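Local structure of exosome complex component Rrp41 (Archaeoglobus fulgidus, 3M7N) at residues D24-I29 / Y230-E235; D95-E100 / A134-A139; V162-G165 / Q170-L173; A185-A190 / D213-A218. The protein probably serves as the catalytic subunit of the archaeal exosome, degrading RNA from its 3' end and also able to synthesise heteromeric RNA tails. The protein carries 1 engineered substitution. All blocks are in the same frame, centred on the assembly; numbering follows the deposited sequence.

Contacts 3 and 4 are neighbours, centres about 7 Å apart, in the sheet of the second half of the RNase PH fold: V164 O probably accepts a hydrogen bond from M187 N, and V162 O one from F189 N. Contact 2 grips the RNA backbone, its centre about 17 Å from those of contacts 3 and 4; T138 packs on V162 and P188, tying helix 136-150 to that sheet. Contact 1 joins the loop before strand 29-33 to helix 212-248, which contact 4 also uses; its L26 packs on V162 and L173, and R27 probably bonds to A134 O. At nearest atoms contact 4 lies about 4 Å from the RNA, contacts 1 and 3 about 8 Å.

Contact 1. Residues D24-I29 / Y230-E235; sequences DELRPI and YEMQRE
I29 and M232 bring the two backbones closest, with 8.2 Å between their CA atoms, where the irregular segment 24-29 leads into strand 29-33 beside the long C-terminal helix 212-248 of the RNase PH fold. At that spacing only side chains can meet, and the whole junction is carried by M232 reaching across from the helix. Its CG sits beside the backbone N (chi1 -54°) and the chain beyond is extended, which carries sulfur and methyl well clear of the helix surface. The M232 and I29 side chains cross at about a right angle: M232 SD is 3.5 Å from I29 CG2 and 3.7 Å from I29 CB, with I29 CD1 a little farther from M232 SD at 4.0 Å. I29 meets the sulfur with CG2 and with CD1, one from each branch. The packing is apolar and covers little surface, in keeping with its place at the outside of the subunit.

Around it, the same loop is also tied by charge: D24 makes a salt bridge to K224 of the same long helix, and R27 makes one to D174. L26 is also held from the side by I229, one turn earlier on the helix, and by V162 of strand 158-167. Toward M232 its isobutyl end points head-on, and the two side chains meet tip to tip, L26 CD1 lying 4.0 Å from M232 CE.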
loop_
_atom_site.group_PDB
_atom_site.type_symbol
_atom_site.label_atom_id
_atom_site.label_comp_id
_atom_site.label_asym_id
_atom_site.label_seq_id
_atom_site.Cartn_x
_atom_site.Cartn_y
_atom_site.Cartn_z
ATOM N N ASP E 24 41.615 2.407 -24.229
ATOM C CA ASP E 24 40.727 1.346 -24.704
ATOM C C ASP E 24 40.778 0.035 -23.896
ATOM O O ASP E 24 40.391 -1.018 -24.392
ATOM C CB ASP E 24 40.991 1.061 -26.180
ATOM C CG ASP E 24 42.396 0.501 -26.438
ATOM O OD1 ASP E 24 43.215 0.428 -25.488
ATOM O OD2 ASP E 24 42.670 0.126 -27.607
ATOM N N GLU E 25 41.244 0.103 -22.657
ATOM C CA GLU E 25 41.321 -1.086 -21.811
ATOM C C GLU E 25 40.226 -1.182 -20.732
ATOM O O GLU E 25 39.962 -0.212 -20.018
ATOM C CB GLU E 25 42.692 -1.156 -21.135
ATOM C CG GLU E 25 43.853 -1.206 -22.121
ATOM C CD GLU E 25 45.195 -1.223 -21.420
ATOM O OE1 GLU E 25 46.217 -1.504 -22.099
ATOM O OE2 GLU E 25 45.224 -0.967 -20.189
ATOM N N LEU E 26 39.617 -2.361 -20.615
ATOM C CA LEU E 26 38.653 -2.661 -19.550
ATOM C C LEU E 26 39.339 -2.836 -18.211
ATOM O O LEU E 26 40.522 -3.185 -18.149
ATOM C CB LEU E 26 37.891 -3.963 -19.846
ATOM C CG LEU E 26 36.986 -4.003 -21.074
ATOM C CD1 LEU E 26 36.609 -5.438 -21.401
ATOM C CD2 LEU E 26 35.753 -3.133 -20.860
ATOM N N ARG E 27 38.572 -2.631 -17.140
ATOM C CA ARG E 27 39.014 -2.983 -15.793
ATOM C C ARG E 27 38.979 -4.500 -15.655
ATOM O O ARG E 27 38.256 -5.162 -16.393
ATOM C CB ARG E 27 38.111 -2.327 -14.742
ATOM C CG ARG E 27 38.325 -0.812 -14.555
ATOM C CD ARG E 27 37.256 -0.208 -13.623
ATOM N NE ARG E 27 35.900 -0.390 -14.142
ATOM C CZ ARG E 27 34.789 0.091 -13.575
ATOM N NH1 ARG E 27 33.617 -0.125 -14.157
ATOM N NH2 ARG E 27 34.841 0.795 -12.444
ATOM N N PRO E 28 39.782 -5.062 -14.740
ATOM C CA PRO E 28 39.729 -6.508 -14.475
ATOM C C PRO E 28 38.300 -6.966 -14.192
ATOM O O PRO E 28 37.538 -6.287 -13.496
ATOM C CB PRO E 28 40.582 -6.679 -13.211
ATOM C CG PRO E 28 41.525 -5.509 -13.223
ATOM C CD PRO E 28 40.803 -4.375 -13.925
ATOM N N ILE E 29 37.955 -8.127 -14.726
ATOM C CA ILE E 29 36.613 -8.651 -14.656
ATOM C C ILE E 29 36.660 -10.115 -14.249
ATOM O O ILE E 29 37.542 -10.852 -14.684
ATOM C CB ILE E 29 35.926 -8.496 -16.020
ATOM C CG1 ILE E 29 35.507 -7.043 -16.219
ATOM C CG2 ILE E 29 34.727 -9.399 -16.157
ATOM C CD1 ILE E 29 34.942 -6.766 -17.586
ATOM N N TYR E 230 31.690 -9.789 -23.574
ATOM C CA TYR E 230 30.798 -10.854 -23.989
ATOM C C TYR E 230 31.472 -12.230 -23.994
ATOM O O TYR E 230 30.884 -13.217 -23.535
ATOM C CB TYR E 230 30.225 -10.566 -25.355
ATOM C CG TYR E 230 29.594 -11.784 -25.942
ATOM C CD1 TYR E 230 28.336 -12.203 -25.520
ATOM C CD2 TYR E 230 30.261 -12.540 -26.893
ATOM C CE1 TYR E 230 27.752 -13.330 -26.040
ATOM C CE2 TYR E 230 29.692 -13.667 -27.422
ATOM C CZ TYR E 230 28.431 -14.060 -26.996
ATOM O OH TYR E 230 27.852 -15.191 -27.521
ATOM N N GLU E 231 32.699 -12.304 -24.521
ATOM C CA GLU E 231 33.430 -13.565 -24.495
ATOM C C GLU E 231 33.647 -14.047 -23.059
ATOM O O GLU E 231 33.628 -15.245 -22.804
ATOM C CB GLU E 231 34.757 -13.487 -25.276
ATOM C CG GLU E 231 34.576 -13.618 -26.814
ATOM C CD GLU E 231 34.010 -14.978 -27.271
ATOM O OE1 GLU E 231 34.415 -16.040 -26.729
ATOM O OE2 GLU E 231 33.172 -14.984 -28.200
ATOM N N MET E 232 33.829 -13.122 -22.118
ATOM C CA MET E 232 33.923 -13.536 -20.712
ATOM C C MET E 232 32.623 -14.197 -20.220
ATOM O O MET E 232 32.655 -15.197 -19.493
ATOM C CB MET E 232 34.329 -12.374 -19.806
ATOM C CG MET E 232 35.604 -11.679 -20.261
ATOM S SD MET E 232 36.103 -10.271 -19.234
ATOM C CE MET E 232 37.063 -9.327 -20.420
ATOM N N GLN E 233 31.494 -13.649 -20.659
ATOM C CA GLN E 233 30.185 -14.129 -20.262
ATOM C C GLN E 233 30.015 -15.523 -20.829
ATOM O O GLN E 233 29.494 -16.434 -20.171
ATOM C CB GLN E 233 29.069 -13.207 -20.801
ATOM C CG GLN E 233 28.986 -11.807 -20.156
ATOM C CD GLN E 233 27.958 -10.884 -20.858
ATOM O OE1 GLN E 233 27.072 -10.303 -20.212
ATOM N NE2 GLN E 233 28.063 -10.777 -22.180
ATOM N N ARG E 234 30.449 -15.679 -22.070
ATOM C CA ARG E 234 30.307 -16.949 -22.765
ATOM C C ARG E 234 31.145 -17.988 -22.031
ATOM O O ARG E 234 30.689 -19.088 -21.775
ATOM C CB ARG E 234 30.765 -16.812 -24.216
ATOM C CG ARG E 234 30.534 -18.046 -25.059
ATOM C CD ARG E 234 31.228 -17.947 -26.415
ATOM N NE ARG E 234 31.731 -19.265 -26.805
ATOM C CZ ARG E 234 31.036 -20.138 -27.532
ATOM N NH1 ARG E 234 29.808 -19.823 -27.985
ATOM N NH2 ARG E 234 31.573 -21.324 -27.815
ATOM N N GLU E 235 32.365 -17.607 -21.665
ATOM C CA GLU E 235 33.252 -18.497 -20.942
ATOM C C GLU E 235 32.628 -18.941 -19.619
ATOM O O GLU E 235 32.615 -20.134 -19.278
ATOM C CB GLU E 235 34.577 -17.801 -20.674
ATOM C CG GLU E 235 35.779 -18.626 -21.043
ATOM C CD GLU E 235 36.036 -18.651 -22.544
ATOM O OE1 GLU E 235 35.681 -19.665 -23.204
ATOM O OE2 GLU E 235 36.604 -17.655 -23.056
#

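Contact 2. Residues D95-E100 / A134-A139; sequences DRRSIE and AGSRTA. With nucleotides of chain L.
A phosphate-binding site for the RNA lies between the first turns of helices 96-110 and 136-150, where R97 meets S136 and R137. R97, extended from CG to NE with CG anti to its own N (chi1 171°), spans the gap and brings its guanidinium to nucleotide C6 of chain L. R97 NE donates to OP2 of that nucleotide at 2.9 Å, nearly straight at 172°, while R97 NH1 donates to its O5' at 2.9 Å along a more bent path. Over one face of the guanidinium sits ring atom C6 of that nucleotide's base, 3.8 Å above the plane, so the group bonds to the phosphate and its O5' while the base lies over it.

From the other helix R137 presents the edge of its guanidinium, with NH2 3.1 Å from the same OP2; Q205 holds its NH1. R97 NE and R137 NH2 are 4.2 Å apart, two cations sharing one anion. S136 OG lies in the plane of the R97 guanidinium and 3.2 Å from the nucleotide O3', although Y79 OH is its stronger partner. R96 NH1 comes 2.6 Å from OP1 of nucleotide C4. D95 is the N-cap of helix 96-110; its OD2 accepts from S98 N (2.8 Å) and S98 OG, from opposite faces of the carboxylate plane. Two arginines from the first turns of two helices, meeting at one phosphate, belong to the RNA path beside the subunit interface of an RNase PH-type exosome ring.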
loop_
_atom_site.group_PDB
_atom_site.type_symbol
_atom_site.label_atom_id
_atom_site.label_comp_id
_atom_site.label_asym_id
_atom_site.label_seq_id
_atom_site.Cartn_x
_atom_site.Cartn_y
_atom_site.Cartn_z
ATOM N N ASP E 95 16.051 4.737 -4.031
ATOM C CA ASP E 95 16.011 6.153 -4.307
ATOM C C ASP E 95 15.662 6.352 -5.786
ATOM O O ASP E 95 15.462 5.392 -6.536
ATOM C CB ASP E 95 17.334 6.827 -3.918
ATOM C CG ASP E 95 18.541 6.254 -4.652
ATOM O OD1 ASP E 95 19.667 6.633 -4.290
ATOM O OD2 ASP E 95 18.384 5.448 -5.590
ATOM N N ARG E 96 15.574 7.596 -6.205
ATOM C CA ARG E 96 15.171 7.880 -7.570
ATOM C C ARG E 96 16.150 7.291 -8.585
ATOM O O ARG E 96 15.740 6.724 -9.599
ATOM C CB ARG E 96 14.986 9.388 -7.738
ATOM C CG ARG E 96 13.912 9.902 -6.803
ATOM C CD ARG E 96 14.015 11.375 -6.566
ATOM N NE ARG E 96 13.366 12.122 -7.629
ATOM C CZ ARG E 96 13.983 13.051 -8.352
ATOM N NH1 ARG E 96 15.256 13.335 -8.111
ATOM N NH2 ARG E 96 13.324 13.696 -9.311
ATOM N N ARG E 97 17.439 7.387 -8.275
ATOM C CA ARG E 97 18.483 6.840 -9.135
ATOM C C ARG E 97 18.329 5.316 -9.305
ATOM O O ARG E 97 18.379 4.807 -10.425
ATOM C CB ARG E 97 19.877 7.226 -8.608
ATOM C CG ARG E 97 21.018 6.531 -9.321
ATOM C CD ARG E 97 22.373 6.891 -8.723
ATOM N NE ARG E 97 23.440 6.100 -9.328
ATOM C CZ ARG E 97 23.826 4.897 -8.901
ATOM N NH1 ARG E 97 24.806 4.253 -9.521
ATOM N NH2 ARG E 97 23.234 4.333 -7.857
ATOM N N SER E 98 18.116 4.597 -8.204
ATOM C CA SER E 98 17.924 3.152 -8.265
ATOM C C SER E 98 16.646 2.815 -9.000
ATOM O O SER E 98 16.560 1.791 -9.692
ATOM C CB SER E 98 17.865 2.542 -6.867
ATOM O OG SER E 98 19.107 2.652 -6.195
ATOM N N ILE E 99 15.639 3.664 -8.837
ATOM C CA ILE E 99 14.374 3.425 -9.512
ATOM C C ILE E 99 14.561 3.562 -11.027
ATOM O O ILE E 99 14.078 2.753 -11.818
ATOM C CB ILE E 99 13.270 4.361 -8.973
ATOM C CG1 ILE E 99 12.912 3.950 -7.537
ATOM C CG2 ILE E 99 12.039 4.306 -9.867
ATOM C CD1 ILE E 99 11.993 4.890 -6.836
ATOM N N GLU E 100 15.301 4.582 -11.415
ATOM C CA GLU E 100 15.574 4.839 -12.819
ATOM C C GLU E 100 16.415 3.722 -13.417
ATOM O O GLU E 100 16.122 3.221 -14.500
ATOM C CB GLU E 100 16.299 6.175 -12.944
ATOM C CG GLU E 100 15.864 6.986 -14.123
ATOM C CD GLU E 100 16.918 7.023 -15.196
ATOM O OE1 GLU E 100 17.573 8.086 -15.356
ATOM O OE2 GLU E 100 17.093 5.981 -15.867
ATOM N N ALA E 134 32.374 3.129 -10.307
ATOM C CA ALA E 134 31.783 3.642 -11.533
ATOM C C ALA E 134 31.301 2.468 -12.371
ATOM O O ALA E 134 31.929 1.420 -12.385
ATOM C CB ALA E 134 32.796 4.489 -12.307
ATOM N N GLY E 135 30.176 2.638 -13.053
ATOM C CA GLY E 135 29.680 1.621 -13.948
ATOM C C GLY E 135 28.888 0.487 -13.315
ATOM O O GLY E 135 28.586 -0.495 -14.009
ATOM N N SER E 136 28.535 0.599 -12.031
ATOM C CA SER E 136 27.807 -0.494 -11.361
ATOM C C SER E 136 26.551 -0.939 -12.109
ATOM O O SER E 136 26.197 -2.120 -12.093
ATOM C CB SER E 136 27.462 -0.173 -9.899
ATOM O OG SER E 136 26.570 0.918 -9.775
ATOM N N ARG E 137 25.893 -0.016 -12.798
ATOM C CA ARG E 137 24.721 -0.418 -13.575
ATOM C C ARG E 137 25.099 -1.337 -14.750
ATOM O O ARG E 137 24.351 -2.250 -15.096
ATOM C CB ARG E 137 23.893 0.791 -14.026
ATOM C CG ARG E 137 24.175 1.275 -15.431
ATOM C CD ARG E 137 23.464 2.591 -15.685
ATOM N NE ARG E 137 23.753 3.546 -14.617
ATOM C CZ ARG E 137 23.145 4.720 -14.484
ATOM N NH1 ARG E 137 22.222 5.092 -15.361
ATOM N NH2 ARG E 137 23.463 5.525 -13.485
ATOM N N THR E 138 26.271 -1.109 -15.346
ATOM C CA THR E 138 26.747 -1.965 -16.443
ATOM C C THR E 138 27.165 -3.343 -15.896
ATOM O O THR E 138 26.792 -4.378 -16.448
ATOM C CB THR E 138 27.882 -1.293 -17.286
ATOM O OG1 THR E 138 29.107 -1.234 -16.539
ATOM C CG2 THR E 138 27.488 0.115 -17.698
ATOM N N ALA E 139 27.896 -3.341 -14.785
ATOM C CA ALA E 139 28.186 -4.574 -14.062
ATOM C C ALA E 139 26.928 -5.411 -13.793
ATOM O O ALA E 139 26.888 -6.616 -14.116
ATOM C CB ALA E 139 28.916 -4.278 -12.784
ATOM P P C L 6 26.324 7.069 -11.654
ATOM O OP1 C L 6 26.767 6.453 -12.928
ATOM O OP2 C L 6 24.894 7.424 -11.486
ATOM O "O5'" C L 6 26.799 6.141 -10.429
ATOM C "C5'" C L 6 28.158 5.697 -10.413
ATOM C "C4'" C L 6 28.719 5.531 -9.012
ATOM O "O4'" C L 6 28.429 6.679 -8.175
ATOM C "C3'" C L 6 28.150 4.393 -8.183
ATOM O "O3'" C L 6 28.568 3.132 -8.703
ATOM C "C2'" C L 6 28.800 4.742 -6.850
ATOM O "O2'" C L 6 30.187 4.438 -6.798
ATOM C "C1'" C L 6 28.585 6.258 -6.827
ATOM N N1 C L 6 27.388 6.621 -6.020
ATOM C C2 C L 6 27.526 6.691 -4.633
ATOM O O2 C L 6 28.634 6.465 -4.129
ATOM N N3 C L 6 26.446 7.009 -3.880
ATOM C C4 C L 6 25.270 7.250 -4.467
ATOM N N4 C L 6 24.232 7.562 -3.674
ATOM C C5 C L 6 25.115 7.181 -5.888
ATOM C C6 C L 6 26.188 6.863 -6.619
ATOM P P C L 4 18.641 13.175 -7.726
ATOM O OP1 C L 4 17.671 12.768 -8.775
ATOM O OP2 C L 4 18.854 12.323 -6.534
ATOM O "O5'" C L 4 20.077 13.436 -8.397
ATOM C "C5'" C L 4 20.205 14.261 -9.556
ATOM C "C4'" C L 4 21.664 14.512 -9.894
ATOM O "O4'" C L 4 22.261 15.397 -8.917
ATOM C "C3'" C L 4 22.564 13.284 -9.863
ATOM O "O3'" C L 4 22.459 12.541 -11.065
ATOM C "C2'" C L 4 23.932 13.939 -9.749
ATOM O "O2'" C L 4 24.392 14.478 -10.970
ATOM C "C1'" C L 4 23.628 15.046 -8.751
ATOM N N1 C L 4 23.878 14.529 -7.378
ATOM C C2 C L 4 25.178 14.590 -6.876
ATOM O O2 C L 4 26.054 15.095 -7.590
ATOM N N3 C L 4 25.430 14.110 -5.628
ATOM C C4 C L 4 24.437 13.575 -4.911
ATOM N N4 C L 4 24.726 13.112 -3.691
ATOM C C5 C L 4 23.100 13.490 -5.411
ATOM C C6 C L 4 22.869 13.971 -6.639
#

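Contact 3. Residues V162-G165 / Q170-L173; sequences VAVG and QLVL
V172 O is gripped from strand 158-167 by G165 N, at 2.8 Å with an N-H...O angle of 150°, and is approached too by V164 CA at 3.3 Å in a CA-H...O contact. The return bond runs from V172 N to G165 O at 3.0 Å, straighter at 168°, although its donor stands well above the carbonyl plane. G165 O meets a second hydrogen as well, that of L171 CA. Together these make G165 and V172 an antiparallel hydrogen-bonded pair, next to V164 and L173 as a non-hydrogen-bonded pair, in a beta hairpin whose second strand, 170-173, is the outermost of the sheet within this chain.

The side chains divide between the two faces. On that of V164 and L173, V164 turns CG1 anti to its N (chi1 162°), which sets this methyl 4.0 Å from L171 CG and 3.3 Å from V172 O. L173 CD1 bends back to V162 CG1, 4.1 Å away, and the two side chains cross obliquely. Helix 212-248 covers this face, with A218 and A222 on V164 and I229 on V162. On the other face V172 carries CG2 between its N and its carbonyl carbon, 3.8 Å from G165 C; with no side chain on G165, the methyl rests directly on the backbone, and I12 packs beside it.

Chemically, the join combines paired amide bonds with an apolar face turned to the helix: the backbone fixes the strand register, and aliphatic groups on both faces probably keep water from the backbone bonds.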
loop_
_atom_site.group_PDB
_atom_site.type_symbol
_atom_site.label_atom_id
_atom_site.label_comp_id
_atom_site.label_asym_id
_atom_site.label_seq_id
_atom_site.Cartn_x
_atom_site.Cartn_y
_atom_site.Cartn_z
ATOM N N VAL E 162 28.788 -1.858 -21.285
ATOM C CA VAL E 162 29.893 -1.057 -20.774
ATOM C C VAL E 162 29.578 0.419 -20.957
ATOM O O VAL E 162 28.802 0.789 -21.831
ATOM C CB VAL E 162 31.202 -1.228 -21.606
ATOM C CG1 VAL E 162 32.411 -1.390 -20.693
ATOM C CG2 VAL E 162 31.082 -2.333 -22.606
ATOM N N ALA E 163 30.249 1.261 -20.185
ATOM C CA ALA E 163 30.170 2.698 -20.376
ATOM C C ALA E 163 31.454 3.216 -21.033
ATOM O O ALA E 163 32.522 2.636 -20.883
ATOM C CB ALA E 163 29.953 3.413 -19.037
ATOM N N VAL E 164 31.334 4.308 -21.773
ATOM C CA VAL E 164 32.502 5.022 -22.235
ATOM C C VAL E 164 32.476 6.337 -21.499
ATOM O O VAL E 164 31.417 6.963 -21.389
ATOM C CB VAL E 164 32.460 5.279 -23.754
ATOM C CG1 VAL E 164 33.437 6.390 -24.133
ATOM C CG2 VAL E 164 32.760 3.994 -24.522
ATOM N N GLY E 165 33.626 6.740 -20.972
ATOM C CA GLY E 165 33.755 8.025 -20.316
ATOM C C GLY E 165 34.501 9.001 -21.202
ATOM O O GLY E 165 34.877 8.694 -22.327
ATOM N N GLN E 170 39.636 13.124 -23.726
ATOM C CA GLN E 170 39.838 11.838 -24.384
ATOM C C GLN E 170 38.769 10.818 -23.995
ATOM O O GLN E 170 38.435 10.682 -22.822
ATOM C CB GLN E 170 41.231 11.302 -24.048
ATOM C CG GLN E 170 41.348 9.778 -24.124
ATOM C CD GLN E 170 41.897 9.280 -25.458
ATOM O OE1 GLN E 170 41.142 8.832 -26.340
ATOM N NE2 GLN E 170 43.221 9.351 -25.611
ATOM N N LEU E 171 38.231 10.117 -24.989
ATOM C CA LEU E 171 37.308 9.013 -24.744
ATOM C C LEU E 171 38.040 7.873 -24.040
ATOM O O LEU E 171 39.153 7.497 -24.423
ATOM C CB LEU E 171 36.698 8.502 -26.050
ATOM C CG LEU E 171 35.309 8.993 -26.471
ATOM C CD1 LEU E 171 34.956 10.352 -25.888
ATOM C CD2 LEU E 171 35.196 9.015 -27.981
ATOM N N VAL E 172 37.432 7.322 -22.998
ATOM C CA VAL E 172 38.036 6.167 -22.358
ATOM C C VAL E 172 36.998 5.085 -22.190
ATOM O O VAL E 172 35.815 5.375 -22.031
ATOM C CB VAL E 172 38.683 6.532 -21.027
ATOM C CG1 VAL E 172 39.809 7.550 -21.253
ATOM C CG2 VAL E 172 37.645 7.094 -20.070
ATOM N N LEU E 173 37.441 3.835 -22.235
ATOM C CA LEU E 173 36.548 2.698 -22.085
ATOM C C LEU E 173 36.397 2.336 -20.616
ATOM O O LEU E 173 37.396 2.241 -19.914
ATOM C CB LEU E 173 37.121 1.510 -22.842
ATOM C CG LEU E 173 36.337 0.203 -22.793
ATOM C CD1 LEU E 173 34.938 0.369 -23.368
ATOM C CD2 LEU E 173 37.132 -0.858 -23.548
#

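Contact 4. Residues A185-A190 / D213-A218; sequences ADMPFA and DEVKQA
M187 lays its fully stretched side chain over the helix 212-248 surface between V215 and A218. CG is anti to its backbone N (chi1 -174°) and the remaining torsions are also near 180°, an extension that carries SD and CE from the strand to the helix. Its terminal CE meets V215 CG1 at 4.1 Å, the two side chains crossing at about a right angle, while M187 SD passes 4.4 Å from A218 CB. Two residues on, F189 faces the same way from the strand. Its ring reaches A218 from an oblique direction: F189 CZ is 4.2 Å from A218 C and 4.5 Å from A218 CB. The small alanine thus lies against both the sulfur and the ring, and the side chains that meet are all apolar and buried.

The axes of segments 185-190 and 213-218 approach to 10.8 Å and run in broadly the same direction, 40° apart. M210 fills in next to V215 and A218, and V164 of the adjacent strand 158-167 touches A218 too. P188, between the two residues that face helix 212-248, packs instead on R137 and T138 of helix 136-150, so the strand is sandwiched between helices. At its edges the contact borders other molecules: V215 also touches F238 of the neighbouring exonuclease 2 subunit, and D186 packs on an RNA phosphate.

A long C-terminal helix laid across an antiparallel sheet, with a second helix on the reverse side of the strand, is the layered alpha/beta arrangement of the second half of the RNase PH fold.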
loop_
_atom_site.group_PDB
_atom_site.type_symbol
_atom_site.label_atom_id
_atom_site.label_comp_id
_atom_site.label_asym_id
_atom_site.label_seq_id
_atom_site.Cartn_x
_atom_site.Cartn_y
_atom_site.Cartn_z
ATOM N N ALA E 185 32.209 13.396 -19.298
ATOM C CA ALA E 185 31.042 12.690 -19.785
ATOM C C ALA E 185 31.021 11.228 -19.347
ATOM O O ALA E 185 32.054 10.639 -19.078
ATOM C CB ALA E 185 30.957 12.807 -21.296
ATOM N N ASP E 186 29.832 10.650 -19.270
ATOM C CA ASP E 186 29.683 9.259 -18.884
ATOM C C ASP E 186 28.510 8.671 -19.659
ATOM O O ASP E 186 27.400 9.222 -19.658
ATOM C CB ASP E 186 29.469 9.152 -17.369
ATOM C CG ASP E 186 29.373 7.708 -16.885
ATOM O OD1 ASP E 186 28.651 7.463 -15.901
ATOM O OD2 ASP E 186 29.999 6.815 -17.493
ATOM N N MET E 187 28.748 7.550 -20.327
ATOM C CA MET E 187 27.771 7.043 -21.273
ATOM C C MET E 187 27.675 5.514 -21.298
ATOM O O MET E 187 28.324 4.843 -22.107
ATOM C CB MET E 187 28.078 7.599 -22.655
ATOM C CG MET E 187 27.051 7.254 -23.714
ATOM S SD MET E 187 27.457 8.055 -25.278
ATOM C CE MET E 187 26.170 7.375 -26.322
ATOM N N PRO E 188 26.846 4.960 -20.401
ATOM C CA PRO E 188 26.604 3.514 -20.356
ATOM C C PRO E 188 25.864 3.021 -21.592
ATOM O O PRO E 188 24.958 3.699 -22.056
ATOM C CB PRO E 188 25.728 3.339 -19.100
ATOM C CG PRO E 188 25.202 4.707 -18.780
ATOM C CD PRO E 188 26.266 5.655 -19.241
ATOM N N PHE E 189 26.264 1.861 -22.116
ATOM C CA PHE E 189 25.549 1.182 -23.204
ATOM C C PHE E 189 25.252 -0.240 -22.773
ATOM O O PHE E 189 25.896 -0.772 -21.870
ATOM C CB PHE E 189 26.420 1.033 -24.472
ATOM C CG PHE E 189 26.910 2.318 -25.048
ATOM C CD1 PHE E 189 28.000 2.976 -24.491
ATOM C CD2 PHE E 189 26.315 2.851 -26.183
ATOM C CE1 PHE E 189 28.463 4.147 -25.045
ATOM C CE2 PHE E 189 26.781 4.030 -26.740
ATOM C CZ PHE E 189 27.858 4.673 -26.171
ATOM N N ALA E 190 24.312 -0.873 -23.462
ATOM C CA ALA E 190 24.230 -2.325 -23.451
ATOM C C ALA E 190 23.739 -2.721 -24.822
ATOM O O ALA E 190 22.933 -2.009 -25.424
ATOM C CB ALA E 190 23.292 -2.822 -22.383
ATOM N N ASP E 213 30.586 14.145 -33.017
ATOM C CA ASP E 213 31.632 13.199 -33.414
ATOM C C ASP E 213 32.063 12.321 -32.246
ATOM O O ASP E 213 32.217 11.112 -32.407
ATOM C CB ASP E 213 32.880 13.905 -33.986
ATOM C CG ASP E 213 32.673 14.448 -35.399
ATOM O OD1 ASP E 213 31.689 14.066 -36.058
ATOM O OD2 ASP E 213 33.504 15.269 -35.845
ATOM N N GLU E 214 32.277 12.927 -31.081
ATOM C CA GLU E 214 32.669 12.152 -29.903
ATOM C C GLU E 214 31.634 11.085 -29.552
ATOM O O GLU E 214 31.996 9.996 -29.118
ATOM C CB GLU E 214 32.926 13.054 -28.696
ATOM C CG GLU E 214 34.240 13.782 -28.755
ATOM C CD GLU E 214 34.358 14.870 -27.703
ATOM O OE1 GLU E 214 33.345 15.174 -27.030
ATOM O OE2 GLU E 214 35.463 15.433 -27.562
ATOM N N VAL E 215 30.353 11.395 -29.757
ATOM C CA VAL E 215 29.292 10.449 -29.438
ATOM C C VAL E 215 29.432 9.227 -30.332
ATOM O O VAL E 215 29.341 8.080 -29.873
ATOM C CB VAL E 215 27.861 11.070 -29.579
ATOM C CG1 VAL E 215 26.796 10.029 -29.381
ATOM C CG2 VAL E 215 27.654 12.225 -28.585
ATOM N N LYS E 216 29.678 9.483 -31.612
ATOM C CA LYS E 216 29.847 8.405 -32.586
ATOM C C LYS E 216 31.087 7.533 -32.351
ATOM O O LYS E 216 31.027 6.313 -32.490
ATOM C CB LYS E 216 29.804 8.967 -34.003
ATOM C CG LYS E 216 28.452 9.584 -34.325
ATOM C CD LYS E 216 28.299 9.872 -35.799
ATOM C CE LYS E 216 27.909 8.623 -36.557
ATOM N NZ LYS E 216 28.066 8.894 -38.016
ATOM N N GLN E 217 32.198 8.158 -31.975
ATOM C CA GLN E 217 33.389 7.410 -31.597
ATOM C C GLN E 217 33.172 6.585 -30.317
ATOM O O GLN E 217 33.688 5.467 -30.186
ATOM C CB GLN E 217 34.575 8.366 -31.431
ATOM C CG GLN E 217 34.984 9.012 -32.743
ATOM C CD GLN E 217 35.586 10.402 -32.585
ATOM O OE1 GLN E 217 36.293 10.684 -31.621
ATOM N NE2 GLN E 217 35.311 11.273 -33.550
ATOM N N ALA E 218 32.410 7.137 -29.375
ATOM C CA ALA E 218 32.121 6.435 -28.122
ATOM C C ALA E 218 31.389 5.125 -28.402
ATOM O O ALA E 218 31.707 4.088 -27.809
ATOM C CB ALA E 218 31.310 7.314 -27.178
#